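Local coordinates for protein acireductone dioxygenase (Bacillus anthracis, PDB 4QGL) that probably oxidises the acireductone of the methionine salvage pathway with dioxygen, giving products that depend on whether iron or nickel sits in its active site, at residues N98-R111 / R162-Y174. Residues are numbered along the deposited sequence; the frame is centred on the assembly and turned at random.
Sequences NFQKEHHHTDDEVR and RIFVTTEGWVPIY. With CD (cadmium ion), chain B.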
# COMPACT_ATOMS: atom_id res chain seq x y z
N ASN A 98 -6.87 -6.72 -12.79
CA ASN A 98 -7.41 -5.37 -12.73
C ASN A 98 -6.44 -4.33 -12.18
O ASN A 98 -6.55 -3.16 -12.51
CB ASN A 98 -8.74 -5.36 -11.99
CG ASN A 98 -9.78 -6.19 -12.71
OD1 ASN A 98 -9.88 -6.15 -13.95
ND2 ASN A 98 -10.55 -6.96 -11.95
N PHE A 99 -5.49 -4.72 -11.33
CA PHE A 99 -4.62 -3.70 -10.75
C PHE A 99 -3.20 -3.82 -11.23
O PHE A 99 -2.38 -2.93 -11.03
CB PHE A 99 -4.81 -3.68 -9.24
CG PHE A 99 -6.24 -3.50 -8.87
CD1 PHE A 99 -6.93 -2.34 -9.24
CD2 PHE A 99 -6.95 -4.51 -8.24
CE1 PHE A 99 -8.28 -2.16 -8.95
CE2 PHE A 99 -8.30 -4.35 -7.95
CZ PHE A 99 -8.96 -3.17 -8.29
N GLN A 100 -2.96 -4.90 -11.96
CA GLN A 100 -1.76 -5.09 -12.77
C GLN A 100 -1.69 -4.22 -14.01
O GLN A 100 -0.60 -3.99 -14.51
CB GLN A 100 -1.65 -6.54 -13.18
CG GLN A 100 -0.72 -7.32 -12.29
CD GLN A 100 -0.97 -8.83 -12.33
OE1 GLN A 100 -0.71 -9.52 -11.33
NE2 GLN A 100 -1.48 -9.36 -13.47
N LYS A 101 -2.82 -3.76 -14.53
CA LYS A 101 -2.79 -2.83 -15.66
C LYS A 101 -2.67 -1.39 -15.21
O LYS A 101 -3.21 -1.00 -14.16
CB LYS A 101 -4.02 -3.00 -16.51
CG LYS A 101 -4.12 -4.37 -17.15
CD LYS A 101 -5.50 -4.51 -17.78
CE LYS A 101 -5.57 -5.66 -18.76
NZ LYS A 101 -6.78 -5.50 -19.62
N GLU A 102 -1.97 -0.58 -16.00
CA GLU A 102 -1.77 0.81 -15.64
C GLU A 102 -3.11 1.52 -15.64
O GLU A 102 -3.85 1.51 -16.62
CB GLU A 102 -0.82 1.46 -16.62
CG GLU A 102 -0.45 2.91 -16.31
CD GLU A 102 0.24 3.60 -17.49
OE1 GLU A 102 -0.27 4.63 -17.98
OE2 GLU A 102 1.29 3.11 -17.95
N HIS A 103 -3.44 2.13 -14.52
CA HIS A 103 -4.64 2.95 -14.40
C HIS A 103 -4.32 4.12 -13.55
O HIS A 103 -3.25 4.17 -12.96
CB HIS A 103 -5.79 2.15 -13.79
CG HIS A 103 -5.44 1.54 -12.48
ND1 HIS A 103 -4.61 0.45 -12.36
CD2 HIS A 103 -5.76 1.91 -11.22
CE1 HIS A 103 -4.47 0.15 -11.08
NE2 HIS A 103 -5.17 1.01 -10.38
N HIS A 104 -5.23 5.09 -13.51
CA HIS A 104 -5.25 6.06 -12.41
C HIS A 104 -6.59 6.09 -11.69
O HIS A 104 -7.49 5.31 -12.03
CB HIS A 104 -4.81 7.46 -12.87
CG HIS A 104 -5.75 8.14 -13.80
ND1 HIS A 104 -5.49 8.26 -15.16
CD2 HIS A 104 -6.90 8.82 -13.58
CE1 HIS A 104 -6.47 8.94 -15.73
NE2 HIS A 104 -7.33 9.29 -14.80
N HIS A 105 -6.68 6.92 -10.65
CA HIS A 105 -7.95 7.21 -9.96
C HIS A 105 -8.13 8.73 -9.76
O HIS A 105 -7.14 9.46 -9.70
CB HIS A 105 -8.00 6.53 -8.58
CG HIS A 105 -7.55 5.11 -8.57
ND1 HIS A 105 -8.34 4.07 -9.01
CD2 HIS A 105 -6.39 4.54 -8.14
CE1 HIS A 105 -7.68 2.93 -8.88
NE2 HIS A 105 -6.48 3.19 -8.38
N THR A 106 -9.38 9.19 -9.63
CA THR A 106 -9.68 10.59 -9.29
C THR A 106 -9.58 10.97 -7.81
O THR A 106 -9.72 12.14 -7.47
CB THR A 106 -11.09 10.99 -9.72
OG1 THR A 106 -12.00 10.00 -9.23
CG2 THR A 106 -11.15 11.10 -11.24
N ASP A 107 -9.39 9.98 -6.95
CA ASP A 107 -8.98 10.20 -5.56
C ASP A 107 -7.65 9.46 -5.29
O ASP A 107 -7.20 8.60 -6.08
CB ASP A 107 -10.08 9.75 -4.56
CG ASP A 107 -11.34 10.67 -4.55
OD1 ASP A 107 -11.20 11.88 -4.89
OD2 ASP A 107 -12.46 10.17 -4.21
N ASP A 108 -7.01 9.84 -4.19
CA ASP A 108 -5.80 9.20 -3.67
C ASP A 108 -6.06 7.73 -3.38
O ASP A 108 -7.19 7.40 -3.06
CB ASP A 108 -5.39 9.88 -2.35
CG ASP A 108 -4.82 11.30 -2.54
OD1 ASP A 108 -4.58 11.75 -3.70
OD2 ASP A 108 -4.57 11.97 -1.51
N GLU A 109 -5.04 6.87 -3.49
CA GLU A 109 -5.13 5.46 -3.09
C GLU A 109 -4.16 5.16 -1.96
O GLU A 109 -2.93 5.11 -2.15
CB GLU A 109 -4.81 4.53 -4.27
CG GLU A 109 -5.14 3.05 -4.01
CD GLU A 109 -4.52 2.16 -5.05
OE1 GLU A 109 -4.34 2.66 -6.18
OE2 GLU A 109 -4.20 0.98 -4.78
N VAL A 110 -4.72 4.89 -0.79
CA VAL A 110 -3.98 4.79 0.44
C VAL A 110 -4.03 3.37 0.94
O VAL A 110 -5.06 2.76 0.98
CB VAL A 110 -4.61 5.71 1.47
CG1 VAL A 110 -3.77 5.80 2.73
CG2 VAL A 110 -4.83 7.08 0.85
N ARG A 111 -2.88 2.83 1.29
CA ARG A 111 -2.80 1.45 1.77
C ARG A 111 -1.82 1.42 2.93
O ARG A 111 -0.81 2.12 2.89
CB ARG A 111 -2.32 0.50 0.65
CG ARG A 111 -3.29 0.32 -0.52
CD ARG A 111 -4.62 -0.33 -0.10
NE ARG A 111 -5.54 -0.50 -1.22
CZ ARG A 111 -6.33 0.45 -1.71
NH1 ARG A 111 -6.33 1.66 -1.17
NH2 ARG A 111 -7.11 0.20 -2.73
N ARG A 162 -7.25 -0.39 3.76
CA ARG A 162 -7.47 0.58 2.74
C ARG A 162 -8.21 1.75 3.33
O ARG A 162 -9.25 1.57 3.99
CB ARG A 162 -8.30 -0.00 1.63
CG ARG A 162 -7.95 -1.43 1.32
CD ARG A 162 -9.23 -2.17 1.06
NE ARG A 162 -9.57 -2.15 -0.36
CZ ARG A 162 -10.78 -2.44 -0.83
NH1 ARG A 162 -10.98 -2.41 -2.13
NH2 ARG A 162 -11.78 -2.76 -0.02
N ILE A 163 -7.70 2.94 3.08
CA ILE A 163 -8.38 4.14 3.49
C ILE A 163 -8.84 4.86 2.23
O ILE A 163 -8.11 4.99 1.30
CB ILE A 163 -7.45 5.02 4.36
CG1 ILE A 163 -6.86 4.18 5.49
CG2 ILE A 163 -8.21 6.20 4.96
CD1 ILE A 163 -5.86 4.93 6.36
N PHE A 164 -10.09 5.28 2.19
CA PHE A 164 -10.62 5.93 1.02
C PHE A 164 -11.48 7.13 1.39
O PHE A 164 -11.90 7.29 2.54
CB PHE A 164 -11.44 4.92 0.21
CG PHE A 164 -12.13 3.86 1.03
CD1 PHE A 164 -11.43 2.77 1.49
CD2 PHE A 164 -13.49 3.92 1.29
CE1 PHE A 164 -12.06 1.78 2.23
CE2 PHE A 164 -14.13 2.92 2.02
CZ PHE A 164 -13.41 1.86 2.50
N VAL A 165 -11.71 7.98 0.41
CA VAL A 165 -12.70 9.07 0.49
C VAL A 165 -14.14 8.58 0.32
O VAL A 165 -15.03 8.87 1.13
CB VAL A 165 -12.45 10.11 -0.60
CG1 VAL A 165 -13.66 11.01 -0.78
CG2 VAL A 165 -11.20 10.92 -0.27
N THR A 166 -14.40 7.87 -0.77
CA THR A 166 -15.71 7.28 -1.02
C THR A 166 -15.46 5.92 -1.60
O THR A 166 -14.36 5.65 -2.12
CB THR A 166 -16.50 8.10 -2.06
OG1 THR A 166 -15.65 8.40 -3.18
CG2 THR A 166 -16.99 9.40 -1.44
N THR A 167 -16.46 5.04 -1.54
CA THR A 167 -16.29 3.80 -2.28
C THR A 167 -16.08 4.14 -3.78
O THR A 167 -15.09 3.68 -4.38
CB THR A 167 -17.37 2.75 -1.95
OG1 THR A 167 -16.78 1.78 -1.08
CG2 THR A 167 -17.88 2.02 -3.21
N GLU A 168 -16.95 5.01 -4.34
CA GLU A 168 -16.90 5.42 -5.79
C GLU A 168 -15.56 5.95 -6.40
O GLU A 168 -15.39 5.95 -7.63
CB GLU A 168 -18.04 6.41 -6.11
CG GLU A 168 -18.28 7.52 -5.10
CD GLU A 168 -19.55 8.29 -5.43
OE1 GLU A 168 -20.62 7.65 -5.47
OE2 GLU A 168 -19.47 9.51 -5.64
N GLY A 169 -14.63 6.40 -5.57
CA GLY A 169 -13.31 6.85 -6.03
C GLY A 169 -12.32 5.71 -6.21
O GLY A 169 -11.17 5.95 -6.60
N TRP A 170 -12.73 4.47 -5.95
CA TRP A 170 -11.83 3.33 -6.08
C TRP A 170 -11.63 2.86 -7.53
O TRP A 170 -10.83 1.96 -7.79
CB TRP A 170 -12.33 2.14 -5.25
CG TRP A 170 -13.43 1.34 -5.91
CD1 TRP A 170 -14.77 1.57 -5.82
CD2 TRP A 170 -13.28 0.21 -6.78
NE1 TRP A 170 -15.47 0.65 -6.57
CE2 TRP A 170 -14.57 -0.19 -7.17
CE3 TRP A 170 -12.18 -0.49 -7.28
CZ2 TRP A 170 -14.79 -1.26 -8.02
CZ3 TRP A 170 -12.40 -1.56 -8.13
CH2 TRP A 170 -13.70 -1.93 -8.49
N VAL A 171 -12.37 3.42 -8.48
CA VAL A 171 -12.39 2.78 -9.79
C VAL A 171 -11.15 3.08 -10.60
O VAL A 171 -10.60 4.17 -10.51
CB VAL A 171 -13.69 3.03 -10.59
CG1 VAL A 171 -14.88 2.44 -9.85
CG2 VAL A 171 -13.92 4.51 -10.87
N PRO A 172 -10.66 2.08 -11.33
CA PRO A 172 -9.54 2.24 -12.23
C PRO A 172 -10.00 2.94 -13.47
O PRO A 172 -10.93 2.50 -14.09
CB PRO A 172 -9.12 0.80 -12.55
CG PRO A 172 -10.26 -0.05 -12.13
CD PRO A 172 -10.90 0.66 -11.01
N ILE A 173 -9.37 4.07 -13.77
CA ILE A 173 -9.52 4.71 -15.06
C ILE A 173 -8.35 4.27 -15.97
O ILE A 173 -7.22 4.75 -15.83
CB ILE A 173 -9.53 6.25 -14.92
CG1 ILE A 173 -10.60 6.67 -13.93
CG2 ILE A 173 -9.75 6.91 -16.29
CD1 ILE A 173 -10.48 8.12 -13.55
N TYR A 174 -8.64 3.36 -16.89
CA TYR A 174 -7.58 2.83 -17.73
C TYR A 174 -7.21 3.84 -18.80
O TYR A 174 -6.03 4.13 -18.98
CB TYR A 174 -7.99 1.51 -18.34
CG TYR A 174 -8.17 0.43 -17.29
CD1 TYR A 174 -7.09 -0.19 -16.73
CD2 TYR A 174 -9.42 0.03 -16.89
CE1 TYR A 174 -7.24 -1.19 -15.78
CE2 TYR A 174 -9.59 -0.98 -15.94
CZ TYR A 174 -8.49 -1.59 -15.38
OH TYR A 174 -8.63 -2.57 -14.43
OXT TYR A 174 -8.06 4.42 -19.47
CD CD B . -4.88 1.59 -8.11
O HOH W 1 -3.60 -0.34 -7.74
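H105 ND1 gives its N-H to V171 O at 2.7 Å, a bond that runs close to the imidazole plane but meets the carbonyl from above its own plane, 64° out of it. The other ring nitrogen, NE2, binds the cadmium ion, so the C-terminal tail acts as second shell to the metal: its carbonyl fixes the rotation of a first-shell histidine and probably makes NE2 a stronger electron donor to the metal. H103 NE2, E109 OE1, H148 and a water complete this site, where the catalytic iron or nickel is expected. H103 is oriented from within its own loop, ND1 to K101 O at 2.7 Å, while P172 CB packs against its ring.

Next door, H104 and I173 form a single antiparallel bridge, with I173 N to H104 O at 2.8 Å and H104 N to I173 O at 3.1 Å. H104 CG sits between its backbone N and carbonyl carbon (chi1 68°), which brings the ring against I173, whose CB makes a CH-pi contact with one face, 4.0 Å from the centroid. At the chain terminus, Y174 OH donates to a lone pair of N98 O at 2.9 Å, and F99 meets W170 edge to edge. Toward the other end, the R162 CB and CG methylenes lie against one guanidinium face of R111, CG 3.6 Å from NE; E109 OE2 sits over the opposite face.

In this cupin fold, strand 109-113 runs antiparallel between 138-142 and 158-164, with 79-85 beyond the latter. I163 packs against helix 65-75, and the tail after 158-164 returns along the metal-binding loop.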